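Epf (Streptococcus pyogenes, PDB 4ES8) is a cell-surface adhesin that binds to cells through an N-terminal domain containing a carbohydrate-binding module and, next to it, a fibronectin-like domain. Local coordinates at residues S251-R256 against K290-I295; F44-T49 against A95-A100; D113-F118 against D173-F178; W32-D37 against S135-T140; G126-Y131 against Q164-R169. One frame throughout, in Å; residues are numbered along the deposited sequence. Where two conformers were deposited one is given.

Interaction 1: S251-R256 against K290-I295; sequences SLFNSR and KLKVSI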
# COMPACT_ATOMS: atom_id res chain seq x y z
N SER A 251 -19.91 -7.06 -12.48
CA SER A 251 -21.07 -6.71 -13.32
C SER A 251 -21.49 -7.95 -14.08
O SER A 251 -20.64 -8.62 -14.68
CB SER A 251 -20.71 -5.58 -14.28
OG SER A 251 -20.46 -4.40 -13.54
N LEU A 252 -22.78 -8.31 -13.99
CA LEU A 252 -23.33 -9.50 -14.67
C LEU A 252 -24.27 -9.05 -15.76
O LEU A 252 -25.14 -8.22 -15.50
CB LEU A 252 -24.08 -10.37 -13.65
CG LEU A 252 -24.81 -11.60 -14.20
CD1 LEU A 252 -23.81 -12.66 -14.67
CD2 LEU A 252 -25.72 -12.21 -13.12
N PHE A 253 -24.09 -9.57 -16.98
CA PHE A 253 -24.90 -9.17 -18.14
C PHE A 253 -25.52 -10.37 -18.80
O PHE A 253 -24.94 -11.46 -18.75
CB PHE A 253 -24.02 -8.49 -19.21
CG PHE A 253 -23.20 -7.31 -18.77
CD1 PHE A 253 -21.99 -7.49 -18.10
CD2 PHE A 253 -23.57 -6.02 -19.13
CE1 PHE A 253 -21.22 -6.40 -17.72
CE2 PHE A 253 -22.79 -4.92 -18.77
CZ PHE A 253 -21.62 -5.12 -18.06
N ASN A 254 -26.64 -10.17 -19.50
CA ASN A 254 -27.23 -11.28 -20.25
C ASN A 254 -26.54 -11.37 -21.63
O ASN A 254 -25.65 -10.56 -21.93
CB ASN A 254 -28.76 -11.15 -20.37
CG ASN A 254 -29.25 -9.97 -21.17
OD1 ASN A 254 -28.52 -9.33 -21.93
ND2 ASN A 254 -30.54 -9.65 -21.03
N SER A 255 -26.95 -12.34 -22.47
CA SER A 255 -26.28 -12.54 -23.78
C SER A 255 -26.49 -11.37 -24.75
O SER A 255 -25.73 -11.25 -25.71
CB SER A 255 -26.73 -13.85 -24.42
OG SER A 255 -28.13 -13.82 -24.66
N ARG A 256 -27.49 -10.52 -24.49
CA ARG A 256 -27.74 -9.33 -25.32
C ARG A 256 -26.87 -8.13 -24.85
O ARG A 256 -26.99 -7.03 -25.39
CB ARG A 256 -29.21 -8.95 -25.29
CG ARG A 256 -30.08 -10.00 -25.98
CD ARG A 256 -31.55 -9.67 -25.88
NE ARG A 256 -32.34 -10.58 -26.70
CZ ARG A 256 -33.65 -10.48 -26.86
NH1 ARG A 256 -34.33 -9.53 -26.23
NH2 ARG A 256 -34.29 -11.33 -27.65
N LYS A 290 -25.44 -17.52 -22.77
CA LYS A 290 -24.10 -17.12 -22.36
C LYS A 290 -24.17 -15.80 -21.63
O LYS A 290 -24.32 -14.74 -22.24
CB LYS A 290 -23.16 -17.01 -23.57
CG LYS A 290 -22.72 -18.35 -24.15
CD LYS A 290 -21.84 -18.16 -25.40
CE LYS A 290 -20.42 -17.74 -25.09
NZ LYS A 290 -19.66 -17.43 -26.34
N LEU A 291 -24.05 -15.85 -20.31
CA LEU A 291 -24.01 -14.63 -19.51
C LEU A 291 -22.59 -14.12 -19.48
O LEU A 291 -21.65 -14.91 -19.61
CB LEU A 291 -24.52 -14.87 -18.08
CG LEU A 291 -25.92 -15.51 -17.95
CD1 LEU A 291 -26.28 -15.73 -16.48
CD2 LEU A 291 -27.01 -14.64 -18.62
N LYS A 292 -22.41 -12.81 -19.28
CA LYS A 292 -21.09 -12.19 -19.24
C LYS A 292 -20.82 -11.61 -17.88
O LYS A 292 -21.71 -10.99 -17.26
CB LYS A 292 -20.98 -11.09 -20.31
CG LYS A 292 -19.63 -10.38 -20.37
CD LYS A 292 -19.53 -9.38 -21.53
CE LYS A 292 -20.44 -8.17 -21.38
NZ LYS A 292 -20.18 -7.17 -22.46
N VAL A 293 -19.58 -11.78 -17.41
CA VAL A 293 -19.12 -11.20 -16.16
C VAL A 293 -17.92 -10.31 -16.46
O VAL A 293 -16.97 -10.76 -17.11
CB VAL A 293 -18.78 -12.28 -15.10
CG1 VAL A 293 -18.11 -11.65 -13.88
CG2 VAL A 293 -20.03 -13.06 -14.69
N SER A 294 -17.95 -9.07 -15.96
CA SER A 294 -16.82 -8.13 -16.03
C SER A 294 -16.49 -7.70 -14.61
O SER A 294 -17.39 -7.36 -13.86
CB SER A 294 -17.18 -6.92 -16.89
OG SER A 294 -16.10 -5.99 -16.88
N ILE A 295 -15.19 -7.74 -14.22
CA ILE A 295 -14.81 -7.40 -12.85
C ILE A 295 -13.89 -6.19 -12.87
O ILE A 295 -12.84 -6.20 -13.52
CB ILE A 295 -14.15 -8.62 -12.15
CG1 ILE A 295 -15.11 -9.86 -12.17
CG2 ILE A 295 -13.75 -8.28 -10.70
CD1 ILE A 295 -14.54 -11.17 -11.64
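F253 and K292 face each other across two neighbouring antiparallel strands of the smaller C-terminal beta domain, consistent with the fibronectin-like part of the adhesin. The short segments run 161° from parallel, with strand axes 4.7 Å apart. Backbone pairing comes first: S251 with S294 and F253 with K292 form hydrogen-bonded pairs, each closed by two N-H...O bonds, the shortest of them from F253 N to K292 O at 2.8 Å. L252 and V293 form the non-hydrogen-bonded pair between them. Their side chains leave on the buried face, where L252 CD1 lies 3.8 Å from V293 CG2 and also touches L291 CB; F309 of strand 307-310 packs on all three residues. Beyond the strand end, L291 CD2 reaches the backbone of N254 at CA, 3.7 Å away, while the amide of N254 turns to E258 and the hydroxyl of S255 to E289. On the other face, which carries S251, F253, K292 and S294, the contact is cation-pi. The lysine chain bends at chi3 (68°), bringing CE over one face of the F253 ring, offset toward the rim, and S294 CB sits at the ring edge. K292 NZ stands 4.7 Å from the F253 ring centroid, only 8° off the normal.

Interaction 2: F44-T49 against A95-A100; sequences FSKGAT and APYSVA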
# COMPACT_ATOMS: atom_id res chain seq x y z
N PHE A 44 15.70 7.20 15.37
CA PHE A 44 17.13 7.00 15.23
C PHE A 44 17.53 5.72 15.90
O PHE A 44 16.77 5.15 16.70
CB PHE A 44 17.94 8.19 15.80
CG PHE A 44 17.87 8.25 17.31
CD1 PHE A 44 16.77 8.83 17.94
CD2 PHE A 44 18.90 7.77 18.10
CE1 PHE A 44 16.69 8.89 19.35
CE2 PHE A 44 18.83 7.82 19.51
CZ PHE A 44 17.73 8.39 20.12
N SER A 45 18.74 5.27 15.58
CA SER A 45 19.32 4.08 16.17
C SER A 45 20.81 4.26 16.39
O SER A 45 21.58 4.26 15.42
CB SER A 45 19.07 2.86 15.28
OG SER A 45 19.64 1.70 15.88
N LYS A 46 21.23 4.44 17.64
CA LYS A 46 22.67 4.55 17.91
C LYS A 46 23.29 3.18 17.68
O LYS A 46 22.73 2.14 18.10
CB LYS A 46 22.91 5.03 19.34
CG LYS A 46 22.57 6.51 19.50
CD LYS A 46 22.88 7.05 20.89
CE LYS A 46 24.37 7.30 21.06
NZ LYS A 46 24.87 8.31 20.06
N GLY A 47 24.42 3.16 16.98
CA GLY A 47 25.05 1.89 16.61
C GLY A 47 24.45 1.25 15.36
O GLY A 47 24.89 0.17 14.95
N ALA A 48 23.40 1.89 14.76
CA ALA A 48 22.67 1.41 13.58
C ALA A 48 22.28 -0.08 13.76
O ALA A 48 22.75 -0.98 13.05
CB ALA A 48 23.47 1.64 12.30
N THR A 49 21.44 -0.33 14.78
CA THR A 49 20.97 -1.68 15.07
C THR A 49 19.61 -1.90 14.34
O THR A 49 19.15 -1.06 13.56
CB THR A 49 20.83 -1.88 16.59
OG1 THR A 49 19.73 -1.09 17.06
CG2 THR A 49 22.13 -1.50 17.38
N ALA A 95 29.45 7.35 15.31
CA ALA A 95 29.15 6.36 14.30
C ALA A 95 29.47 4.94 14.77
O ALA A 95 30.38 4.78 15.59
CB ALA A 95 29.91 6.68 13.02
N PRO A 96 28.78 3.90 14.24
CA PRO A 96 27.65 3.98 13.28
C PRO A 96 26.40 4.56 13.93
O PRO A 96 26.18 4.42 15.14
CB PRO A 96 27.43 2.52 12.83
CG PRO A 96 28.56 1.71 13.45
CD PRO A 96 29.06 2.50 14.62
N TYR A 97 25.59 5.24 13.11
CA TYR A 97 24.39 5.92 13.59
C TYR A 97 23.40 6.01 12.44
O TYR A 97 23.82 6.27 11.30
CB TYR A 97 24.77 7.30 14.10
CG TYR A 97 23.62 8.17 14.54
CD1 TYR A 97 23.02 7.98 15.78
CD2 TYR A 97 23.19 9.24 13.76
CE1 TYR A 97 22.00 8.82 16.22
CE2 TYR A 97 22.14 10.05 14.17
CZ TYR A 97 21.55 9.84 15.41
OH TYR A 97 20.55 10.67 15.86
N SER A 98 22.11 5.83 12.73
CA SER A 98 21.12 5.87 11.68
C SER A 98 19.92 6.72 12.04
O SER A 98 19.43 6.63 13.17
CB SER A 98 20.65 4.46 11.34
OG SER A 98 19.51 4.46 10.48
N VAL A 99 19.41 7.49 11.06
CA VAL A 99 18.15 8.24 11.18
C VAL A 99 17.15 7.59 10.21
O VAL A 99 17.51 7.28 9.07
CB VAL A 99 18.33 9.75 10.87
CG1 VAL A 99 16.98 10.47 10.79
CG2 VAL A 99 19.23 10.41 11.91
N ALA A 100 15.90 7.40 10.65
CA ALA A 100 14.87 6.86 9.77
C ALA A 100 13.64 7.72 9.86
O ALA A 100 13.30 8.20 10.95
CB ALA A 100 14.52 5.43 10.16
O HOH W 1 25.60 6.32 17.82
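The hairpin of strands 41-46 and 51-54 is joined here to strand 97-105, in a beta-sandwich domain consistent with the carbohydrate-binding module: F44, S45 and K46 pair antiparallel with V99, S98 and Y97, the N-to-C directions of the short strand segments 170° from parallel. S45 and S98 form the hydrogen-bonded pair, with S45 N to S98 O at 2.9 Å and a longer return bond from S98 N to S45 O at 3.2 Å. A type II turn from S45 to A48 then reverses the chain, and A48 N bonds to the same S45 O from the opposite face of its carbonyl plane. G47 sits in the turn at phi 82°, where a side chain would press on the preceding carbonyl; its N makes a weak bond to O of P96, which follows a cis peptide. A48 CB fits between P96 CB and S98 CB, 4.1 Å from each. On the face bearing F44, K46 and Y97, the tyrosine has CG anti to its backbone N (chi1 176°), and its ring extends toward the opposite strand. K46 CG meets the ring edge 4.0 Å from Y97 CD1. Y97 OH bonds to S76 OG and lies 3.6 Å from F44 CB.

Interaction 3: D113-F118 against D173-F178; sequences DYKITF and DKTISF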
# COMPACT_ATOMS: atom_id res chain seq x y z
N ASP A 113 -2.31 -5.09 -3.59
CA ASP A 113 -0.98 -4.78 -4.09
C ASP A 113 -0.84 -3.28 -4.27
O ASP A 113 -1.78 -2.64 -4.77
CB ASP A 113 -0.74 -5.50 -5.42
CG ASP A 113 -0.68 -7.00 -5.26
OD1 ASP A 113 -0.05 -7.47 -4.32
OD2 ASP A 113 -1.33 -7.70 -6.05
N TYR A 114 0.32 -2.72 -3.85
CA TYR A 114 0.55 -1.28 -3.93
C TYR A 114 1.86 -0.97 -4.60
O TYR A 114 2.78 -1.81 -4.61
CB TYR A 114 0.51 -0.66 -2.52
CG TYR A 114 -0.87 -0.76 -1.91
CD1 TYR A 114 -1.85 0.20 -2.17
CD2 TYR A 114 -1.23 -1.86 -1.12
CE1 TYR A 114 -3.14 0.09 -1.65
CE2 TYR A 114 -2.52 -1.99 -0.60
CZ TYR A 114 -3.47 -1.02 -0.88
OH TYR A 114 -4.74 -1.16 -0.36
N LYS A 115 1.93 0.23 -5.19
CA LYS A 115 3.11 0.73 -5.88
C LYS A 115 3.47 2.08 -5.30
O LYS A 115 2.70 3.03 -5.46
CB LYS A 115 2.87 0.84 -7.39
CG LYS A 115 4.04 1.47 -8.17
CD LYS A 115 3.64 1.84 -9.61
CE LYS A 115 4.84 2.29 -10.41
NZ LYS A 115 4.48 2.64 -11.82
N ILE A 116 4.62 2.17 -4.64
CA ILE A 116 5.15 3.41 -4.09
C ILE A 116 6.16 3.96 -5.07
O ILE A 116 6.99 3.20 -5.60
CB ILE A 116 5.82 3.16 -2.72
CG1 ILE A 116 4.84 2.79 -1.63
CG2 ILE A 116 6.72 4.34 -2.30
CD1 ILE A 116 5.54 2.30 -0.32
N THR A 117 6.13 5.29 -5.30
CA THR A 117 7.13 5.94 -6.14
C THR A 117 7.61 7.16 -5.39
O THR A 117 6.85 7.78 -4.65
CB THR A 117 6.58 6.31 -7.52
OG1 THR A 117 5.41 7.12 -7.39
CG2 THR A 117 6.25 5.08 -8.37
N PHE A 118 8.89 7.50 -5.56
CA PHE A 118 9.44 8.72 -4.96
C PHE A 118 10.73 9.03 -5.63
O PHE A 118 11.21 8.23 -6.43
CB PHE A 118 9.64 8.59 -3.43
CG PHE A 118 10.57 7.47 -2.99
CD1 PHE A 118 10.11 6.17 -2.90
CD2 PHE A 118 11.90 7.73 -2.69
CE1 PHE A 118 10.98 5.14 -2.50
CE2 PHE A 118 12.77 6.70 -2.32
CZ PHE A 118 12.31 5.41 -2.22
N ASP A 173 14.46 8.49 -9.69
CA ASP A 173 13.16 7.91 -9.41
C ASP A 173 13.28 6.48 -8.90
O ASP A 173 14.02 5.67 -9.47
CB ASP A 173 12.29 7.92 -10.67
CG ASP A 173 11.90 9.30 -11.19
OD1 ASP A 173 12.18 10.30 -10.49
OD2 ASP A 173 11.30 9.37 -12.30
N LYS A 174 12.51 6.17 -7.85
CA LYS A 174 12.45 4.83 -7.29
C LYS A 174 11.03 4.29 -7.36
O LYS A 174 10.06 5.06 -7.25
CB LYS A 174 12.90 4.86 -5.82
CG LYS A 174 14.33 5.40 -5.60
CD LYS A 174 15.42 4.60 -6.34
CE LYS A 174 16.75 5.27 -6.12
NZ LYS A 174 17.80 4.67 -7.00
N THR A 175 10.92 2.97 -7.46
CA THR A 175 9.63 2.27 -7.45
C THR A 175 9.73 1.10 -6.52
O THR A 175 10.68 0.32 -6.62
CB THR A 175 9.23 1.80 -8.87
OG1 THR A 175 9.20 2.90 -9.78
CG2 THR A 175 7.88 1.06 -8.88
N ILE A 176 8.75 0.98 -5.59
CA ILE A 176 8.70 -0.13 -4.63
C ILE A 176 7.32 -0.71 -4.67
O ILE A 176 6.35 0.04 -4.55
CB ILE A 176 9.08 0.30 -3.19
CG1 ILE A 176 10.49 0.93 -3.15
CG2 ILE A 176 8.94 -0.89 -2.21
CD1 ILE A 176 10.90 1.54 -1.79
N SER A 177 7.21 -2.03 -4.87
CA SER A 177 5.89 -2.66 -4.87
C SER A 177 5.82 -3.65 -3.72
O SER A 177 6.86 -4.17 -3.29
CB SER A 177 5.60 -3.34 -6.21
OG SER A 177 6.55 -4.33 -6.53
N PHE A 178 4.62 -3.88 -3.18
CA PHE A 178 4.45 -4.82 -2.08
C PHE A 178 2.99 -5.20 -1.98
O PHE A 178 2.12 -4.51 -2.52
CB PHE A 178 4.94 -4.25 -0.74
CG PHE A 178 4.13 -3.09 -0.22
CD1 PHE A 178 4.30 -1.81 -0.73
CD2 PHE A 178 3.17 -3.29 0.77
CE1 PHE A 178 3.52 -0.74 -0.26
CE2 PHE A 178 2.40 -2.21 1.25
CZ PHE A 178 2.59 -0.95 0.73
O HOH W 2 7.66 3.81 -11.75
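F118 and F178 both place CG between their own backbone N and carbonyl carbon (chi1 60° and 67°), and in this antiparallel strand pair of the N-terminal beta domain each ring leans toward the partner strand. K174 CB lies over one face of the F118 ring, 3.9 Å from its centroid, and in the conformer given I176 CD1 meets the ring edge in plane, 3.7 Å from F118 CE1. At the other end F178 CE1 touches I116 CD1 at 3.7 Å and Y114 CB at 3.8 Å, the latter an off-centre CH-pi contact. All these side chains share one face of the sheet. I116 and F178 pack there on I133 of strand 127-135, and F118, K174 and I176 on its Y131; this is how two beta sheets face each other in a sandwich. The polar ends leave the pair, K174 NZ to E162 and Y114 OH to the backbone of I109. Six backbone bonds hold the strands in register through Y114-F178, I116-I176 and F118-K174, the shortest from I116 N to I176 O at 2.7 Å. The face carrying K115, T117, T175 and S177 is partly exposed, and there a water sits 2.7 Å from T175 OG1.

Interaction 4: W32-D37 against S135-T140; sequences WEVSAD and SAFNKT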
# COMPACT_ATOMS: atom_id res chain seq x y z
N TRP A 32 6.29 17.88 11.31
CA TRP A 32 6.73 17.10 12.46
C TRP A 32 5.71 17.13 13.63
O TRP A 32 5.87 16.36 14.58
CB TRP A 32 8.09 17.58 13.00
CG TRP A 32 9.20 17.59 12.01
CD1 TRP A 32 10.02 18.64 11.73
CD2 TRP A 32 9.71 16.46 11.28
NE1 TRP A 32 11.00 18.26 10.84
CE2 TRP A 32 10.83 16.92 10.54
CE3 TRP A 32 9.33 15.11 11.16
CZ2 TRP A 32 11.58 16.08 9.70
CZ3 TRP A 32 10.04 14.29 10.29
CH2 TRP A 32 11.14 14.77 9.56
N GLU A 33 4.73 18.06 13.59
CA GLU A 33 3.73 18.20 14.65
C GLU A 33 3.06 16.84 14.85
O GLU A 33 2.35 16.36 13.97
CB GLU A 33 2.73 19.31 14.29
CG GLU A 33 1.85 19.64 15.49
CD GLU A 33 0.80 20.69 15.24
OE1 GLU A 33 0.56 21.05 14.07
OE2 GLU A 33 0.24 21.19 16.24
N VAL A 34 3.35 16.21 15.97
CA VAL A 34 3.02 14.80 16.21
C VAL A 34 1.52 14.50 16.00
O VAL A 34 1.21 13.54 15.31
CB VAL A 34 3.55 14.38 17.61
CG1 VAL A 34 3.10 12.99 18.01
CG2 VAL A 34 5.07 14.48 17.68
N SER A 35 0.62 15.34 16.56
CA SER A 35 -0.84 15.17 16.50
C SER A 35 -1.44 15.58 15.16
O SER A 35 -2.61 15.28 14.90
CB SER A 35 -1.50 16.01 17.60
OG SER A 35 -1.44 17.40 17.30
N ALA A 36 -0.68 16.32 14.35
CA ALA A 36 -1.21 16.83 13.09
C ALA A 36 -1.49 15.72 12.09
O ALA A 36 -0.71 14.77 11.96
CB ALA A 36 -0.25 17.83 12.48
N ASP A 37 -2.61 15.86 11.37
CA ASP A 37 -2.93 14.86 10.36
C ASP A 37 -1.84 14.92 9.28
O ASP A 37 -1.33 15.99 8.93
CB ASP A 37 -4.35 15.08 9.79
CG ASP A 37 -4.72 14.21 8.60
OD1 ASP A 37 -4.63 12.95 8.71
OD2 ASP A 37 -5.10 14.78 7.56
N SER A 135 4.93 -0.42 9.99
CA SER A 135 3.68 0.08 10.55
C SER A 135 3.60 1.59 10.37
O SER A 135 4.62 2.27 10.24
CB SER A 135 3.64 -0.23 12.05
OG SER A 135 4.76 0.33 12.71
N ALA A 136 2.38 2.16 10.40
CA ALA A 136 2.29 3.61 10.34
C ALA A 136 2.88 4.22 11.59
O ALA A 136 2.82 3.61 12.67
CB ALA A 136 0.81 4.03 10.24
N PHE A 137 3.45 5.42 11.46
CA PHE A 137 3.86 6.23 12.61
C PHE A 137 2.58 6.46 13.41
O PHE A 137 1.55 6.84 12.83
CB PHE A 137 4.49 7.52 12.13
CG PHE A 137 4.59 8.61 13.19
CD1 PHE A 137 5.24 8.37 14.40
CD2 PHE A 137 4.11 9.89 12.93
CE1 PHE A 137 5.37 9.38 15.36
CE2 PHE A 137 4.25 10.91 13.89
CZ PHE A 137 4.87 10.64 15.10
N ASN A 138 2.62 6.13 14.70
CA ASN A 138 1.39 6.14 15.50
C ASN A 138 1.10 7.49 16.21
O ASN A 138 0.22 7.52 17.06
CB ASN A 138 1.42 4.97 16.50
CG ASN A 138 2.28 5.19 17.71
OD1 ASN A 138 2.98 6.20 17.80
ND2 ASN A 138 2.17 4.30 18.72
N LYS A 139 1.76 8.60 15.80
CA LYS A 139 1.47 9.94 16.30
C LYS A 139 1.69 10.03 17.84
O LYS A 139 0.90 10.68 18.56
CB LYS A 139 0.03 10.37 15.90
CG LYS A 139 -0.22 10.20 14.40
CD LYS A 139 -1.71 10.40 14.04
CE LYS A 139 -2.12 11.85 14.02
NZ LYS A 139 -1.15 12.67 13.27
N THR A 140 2.78 9.42 18.31
CA THR A 140 3.22 9.52 19.70
C THR A 140 4.72 9.77 19.73
O THR A 140 5.42 9.31 18.82
CB THR A 140 2.87 8.28 20.54
OG1 THR A 140 3.64 7.16 20.09
CG2 THR A 140 1.37 7.93 20.51
O HOH W 3 -2.18 11.30 10.35
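The F137 ring, near V34 and K139, has one face occupied by backbone: the amide nitrogen of K139, two residues on, stands 3.5 Å above the ring plane, over its centre. V34 CG1 approaches F137 CZ obliquely at 4.1 Å. The valine methyl is wedged more tightly against the backbone of the other loop, with V34 CG1 only 3.2 Å from K139 O. F137 is buried, with F43 of strand 41-46 and K102 of strand 97-105 among its neighbours, whereas the rest of the contact lies near the surface.

The polar half belongs to the K139 side chain. It bends at both chi3 (76°) and chi4 (48°), curling its ammonium group into the type I turn that runs from E33 to A36. There K139 NZ donates to V34 O at 3.2 Å, standing 21° from the plane of that carbonyl. A36 O is nearer to K139 NZ, but the 2.5 Å between them is implausibly short for such a bond, and its detail is doubtful. S39 OG lies within hydrogen-bonding reach of the same two oxygens, though its single proton can serve only one at a time. The carbonyls of the turn thus gather around the ammonium group and would be expected to suit its charge.

Neither segment is regular helix or strand. The motif is a lysine side chain bonded to a carbonyl oxygen of a type I beta turn, joining two loops of the beta domain: the connection between strands 26-27 and 41-46 and that between strands 127-135 and 144-146.

Interaction 5: G126-Y131 against Q164-R169; sequences GITVDY and QGFKQR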
# COMPACT_ATOMS: atom_id res chain seq x y z
N GLY A 126 29.40 8.92 2.13
CA GLY A 126 29.43 8.36 3.49
C GLY A 126 28.07 7.91 3.98
O GLY A 126 27.98 7.23 4.99
N ILE A 127 27.00 8.33 3.29
CA ILE A 127 25.65 7.90 3.71
C ILE A 127 25.21 6.69 2.88
O ILE A 127 25.38 6.67 1.64
CB ILE A 127 24.62 9.05 3.59
CG1 ILE A 127 24.97 10.23 4.55
CG2 ILE A 127 23.18 8.53 3.82
CD1 ILE A 127 24.00 11.39 4.49
N THR A 128 24.65 5.67 3.56
CA THR A 128 24.05 4.53 2.88
C THR A 128 22.57 4.55 3.24
O THR A 128 22.17 5.17 4.24
CB THR A 128 24.77 3.22 3.17
OG1 THR A 128 24.88 3.06 4.59
CG2 THR A 128 26.19 3.18 2.54
N VAL A 129 21.75 4.00 2.36
CA VAL A 129 20.30 4.13 2.44
C VAL A 129 19.60 2.79 2.31
O VAL A 129 20.04 1.91 1.55
CB VAL A 129 19.89 5.09 1.26
CG1 VAL A 129 18.38 5.20 1.06
CG2 VAL A 129 20.50 6.49 1.43
N ASP A 130 18.47 2.67 3.01
CA ASP A 130 17.59 1.50 2.91
C ASP A 130 16.15 1.99 2.79
O ASP A 130 15.84 3.09 3.27
CB ASP A 130 17.76 0.56 4.13
CG ASP A 130 17.12 -0.83 3.96
OD1 ASP A 130 16.72 -1.19 2.82
OD2 ASP A 130 16.99 -1.54 4.98
N TYR A 131 15.31 1.19 2.16
CA TYR A 131 13.87 1.47 2.00
C TYR A 131 13.10 0.26 2.51
O TYR A 131 13.36 -0.86 2.07
CB TYR A 131 13.46 1.72 0.54
CG TYR A 131 14.33 2.67 -0.26
CD1 TYR A 131 14.65 3.94 0.22
CD2 TYR A 131 14.74 2.34 -1.55
CE1 TYR A 131 15.38 4.84 -0.55
CE2 TYR A 131 15.47 3.23 -2.33
CZ TYR A 131 15.79 4.48 -1.82
OH TYR A 131 16.53 5.36 -2.59
N GLN A 164 17.16 -4.31 -1.05
CA GLN A 164 16.98 -3.72 0.27
C GLN A 164 18.27 -3.97 1.08
O GLN A 164 19.17 -4.70 0.66
CB GLN A 164 15.74 -4.29 0.98
CG GLN A 164 14.47 -3.80 0.33
CD GLN A 164 13.27 -4.41 0.98
OE1 GLN A 164 12.99 -5.60 0.79
NE2 GLN A 164 12.56 -3.61 1.78
N GLY A 165 18.35 -3.33 2.23
CA GLY A 165 19.56 -3.31 3.05
C GLY A 165 20.28 -2.01 2.77
O GLY A 165 20.08 -1.39 1.71
N PHE A 166 21.11 -1.56 3.71
CA PHE A 166 21.82 -0.30 3.52
C PHE A 166 22.87 -0.41 2.44
O PHE A 166 23.78 -1.25 2.53
CB PHE A 166 22.48 0.17 4.82
CG PHE A 166 21.49 0.67 5.84
CD1 PHE A 166 21.03 1.99 5.79
CD2 PHE A 166 20.98 -0.17 6.82
CE1 PHE A 166 20.09 2.44 6.72
CE2 PHE A 166 20.06 0.30 7.76
CZ PHE A 166 19.61 1.60 7.69
N LYS A 167 22.75 0.46 1.44
CA LYS A 167 23.65 0.47 0.29
C LYS A 167 23.81 1.87 -0.24
O LYS A 167 22.96 2.73 -0.00
CB LYS A 167 23.02 -0.38 -0.86
CG LYS A 167 22.84 -1.87 -0.58
CD LYS A 167 22.63 -2.64 -1.85
CE LYS A 167 22.91 -4.11 -1.61
NZ LYS A 167 23.56 -4.76 -2.79
N GLN A 168 24.86 2.09 -1.04
CA GLN A 168 24.92 3.30 -1.84
C GLN A 168 23.90 3.12 -2.98
O GLN A 168 23.73 1.99 -3.47
CB GLN A 168 26.34 3.48 -2.43
CG GLN A 168 27.39 3.85 -1.41
CD GLN A 168 28.63 4.33 -2.13
OE1 GLN A 168 29.24 3.61 -2.92
NE2 GLN A 168 28.99 5.58 -1.92
N ARG A 169 23.18 4.17 -3.37
CA ARG A 169 22.18 4.06 -4.42
C ARG A 169 22.32 5.18 -5.42
O ARG A 169 22.77 6.28 -5.06
CB ARG A 169 20.74 4.11 -3.82
CG ARG A 169 20.48 3.00 -2.81
CD ARG A 169 19.06 3.01 -2.26
NE ARG A 169 19.01 2.00 -1.19
CZ ARG A 169 18.76 0.71 -1.38
NH1 ARG A 169 18.32 0.28 -2.57
NH2 ARG A 169 18.85 -0.14 -0.37
O HOH W 4 29.19 6.88 0.42
O HOH W 5 26.92 7.30 -0.36
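V129 pairs with K167 in a single antiparallel bridge, V129 N donating to K167 O at 2.9 Å and K167 N returning to V129 O, so that the irregular segment 164-169 is pinned to strand 127-135. The same V129 oxygen is gripped by R169, whose NE and NH2 both donate to it side-on, NE at 2.9 Å. That oxygen therefore accepts three bonds. It lies in the guanidinium plane, but NE stands 65° out of the V129 carbonyl plane.

R169 slides past Y131 in the opposite direction: NE lies over one face of the Y131 ring, toward the rim, in an off-centre cation-pi contact with guanidinium and ring planes 39° apart. Its charge has a firmer partner in E162 than in D130, where R169 NH2 and D130 OD1, 4.0 Å apart, make a long salt bridge of charges only, with no N-H pointing at the oxygen. D130 bonds through OD2 to R132, and its OD1 receives a weak bond from G165 N. The F166 ring takes D130 CB over its centre, 3.9 Å from the centroid, while its edge meets the T128 carbonyl. At the far end Q164 NE2 donates to Y131 O at 2.9 Å, almost straight at 178° and in the carbonyl plane; E150 is a second partner of that amide.

The connection between strands 154-159 and 172-180 is thus pinned to a strand of the facing sheet in a beta sandwich, consistent with the carbohydrate-binding module of this adhesin.

Overall arrangement
Interactions 2 to 5 lie in the N-terminal domain, while interaction 1 stands apart in the C-terminal one, its centre about 57 Å from that of interaction 2. Interactions 1, 2, 3 and 5 are partly buried; interaction 4 is a surface loop contact. Interactions 1, 2 and 3 are antiparallel strand pairs; interaction 3, its centre about 9 Å from that of the chain, has the most regular pairing and an aromatic-aliphatic face. Interaction 5 meets it through Y131, which packs on I176, F118 and K174 between the two sheets, and touches interaction 2 where F166 CZ reaches S98 OG. Interaction 5 relies on side-chain grips of backbone carbonyls, as does interaction 4, whose segment 135-140 follows its strand.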